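Local coordinates for putative uncharacterized protein (Chaetomium thermophilum, PDB 5T8V) that probably acts as a cohesin loader that associates with chromatin, the chain being the HEAT-repeat C-terminal part of Scc2, at residues Leu658-Ser661 with Gln667-Asp670. Sequence-based numbering, arbitrary orientation.
Sequences LRSS and QVRD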
loop_
_atom_site.group_PDB
_atom_site.type_symbol
_atom_site.label_atom_id
_atom_site.label_comp_id
_atom_site.label_asym_id
_atom_site.label_seq_id
_atom_site.Cartn_x
_atom_site.Cartn_y
_atom_site.Cartn_z
ATOM N N LEU A 658 6.051 6.699 -0.771
ATOM C CA LEU A 658 7.476 6.383 -0.764
ATOM C C LEU A 658 7.866 5.675 0.527
ATOM O O LEU A 658 8.583 4.668 0.503
ATOM C CB LEU A 658 8.292 7.661 -0.953
ATOM C CG LEU A 658 8.055 8.393 -2.277
ATOM C CD1 LEU A 658 8.810 9.713 -2.305
ATOM C CD2 LEU A 658 8.459 7.520 -3.455
ATOM N N ARG A 659 7.398 6.185 1.669
ATOM C CA ARG A 659 7.659 5.497 2.928
ATOM C C ARG A 659 7.040 4.105 2.942
ATOM O O ARG A 659 7.576 3.193 3.580
ATOM C CB ARG A 659 7.138 6.332 4.095
ATOM C CG ARG A 659 8.177 7.283 4.661
ATOM C CD ARG A 659 7.551 8.386 5.495
ATOM N NE ARG A 659 6.647 7.869 6.518
ATOM C CZ ARG A 659 6.154 8.597 7.514
ATOM N NH1 ARG A 659 5.335 8.042 8.399
ATOM N NH2 ARG A 659 6.485 9.877 7.635
ATOM N N SER A 660 5.918 3.918 2.240
ATOM C CA SER A 660 5.319 2.592 2.139
ATOM C C SER A 660 6.223 1.642 1.366
ATOM O O SER A 660 6.292 0.448 1.680
ATOM C CB SER A 660 3.944 2.685 1.474
ATOM O OG SER A 660 3.337 1.411 1.362
ATOM N N SER A 661 6.932 2.151 0.353
ATOM C CA SER A 661 7.811 1.298 -0.440
ATOM C C SER A 661 8.953 0.700 0.373
ATOM O O SER A 661 9.605 -0.233 -0.109
ATOM C CB SER A 661 8.388 2.084 -1.618
ATOM O OG SER A 661 9.362 3.014 -1.182
ATOM N N GLN A 667 4.716 -7.476 1.107
ATOM C CA GLN A 667 3.657 -7.122 0.171
ATOM C C GLN A 667 3.158 -5.695 0.367
ATOM O O GLN A 667 2.491 -5.156 -0.524
ATOM C CB GLN A 667 2.508 -8.125 0.290
ATOM C CG GLN A 667 2.785 -9.414 -0.476
ATOM C CD GLN A 667 2.020 -10.607 0.062
ATOM O OE1 GLN A 667 0.899 -10.475 0.554
ATOM N NE2 GLN A 667 2.631 -11.784 -0.027
ATOM N N VAL A 668 3.472 -5.068 1.503
ATOM C CA VAL A 668 3.211 -3.639 1.651
ATOM C C VAL A 668 4.073 -2.851 0.673
ATOM O O VAL A 668 3.602 -1.912 0.020
ATOM C CB VAL A 668 3.452 -3.195 3.107
ATOM C CG1 VAL A 668 3.222 -1.694 3.261
ATOM C CG2 VAL A 668 2.545 -3.965 4.054
ATOM N N ARG A 669 5.350 -3.221 0.555
ATOM C CA ARG A 669 6.200 -2.617 -0.464
ATOM C C ARG A 669 5.750 -3.033 -1.858
ATOM O O ARG A 669 5.735 -2.213 -2.787
ATOM C CB ARG A 669 7.659 -3.013 -0.226
ATOM C CG ARG A 669 8.179 -2.676 1.169
ATOM C CD ARG A 669 9.665 -2.993 1.310
ATOM N NE ARG A 669 9.940 -4.431 1.259
ATOM C CZ ARG A 669 10.234 -5.198 2.308
ATOM N NH1 ARG A 669 10.309 -4.690 3.531
ATOM N NH2 ARG A 669 10.462 -6.493 2.129
ATOM N N ASP A 670 5.364 -4.302 -2.017
ATOM C CA ASP A 670 4.898 -4.788 -3.312
ATOM C C ASP A 670 3.750 -3.937 -3.841
ATOM O O ASP A 670 3.729 -3.577 -5.024
ATOM C CB ASP A 670 4.471 -6.251 -3.195
ATOM C CG ASP A 670 4.319 -6.924 -4.544
ATOM O OD1 ASP A 670 3.283 -6.704 -5.205
ATOM O OD2 ASP A 670 5.232 -7.681 -4.937
#
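The carbonyl oxygen of Ser661 lies against the aliphatic stem of Arg669, with CB, CG and CD of the arginine all close to it and CD 3.1 Å from Ser661 O. This is a worked example of how a short connection between consecutive helices can pack methylenes, rather than donors, against a backbone carbonyl beside the turn. The stem comes alongside the carbonyl because CG sits opposite the arginine's own carbonyl carbon (chi1 -55°), while a bend at chi3 (-68°) leads the guanidinium on past the carbonyl, its edge still facing Ser661 O near the plane of the group. There NE forms a salt bridge with Asp700 and NH1 a hydrogen bond to the backbone oxygen of Asp663 in the intervening loop. An alanine here would keep only CB of the stem, and losing the rest is likely to leave Asp700 without this charged partner and Asp663 O without this donor. Beside this, Ser660 lays its hydroxyl alongside Val668, OG 3.6 Å from CG1; the same OG is 3.6 Å from Val668 O, a contact rather than a bond. Both segments fall in the PDS5-related region of the chain, where helix 652-660 turns into helix 666-682, a connection consistent with the stacked helices of a HEAT-repeat protein. Around the turn, helix 685-696 touches Leu658 and Ser661, Met621 reaches Ser660, and helix 703-719 packs on Arg669 through Val705.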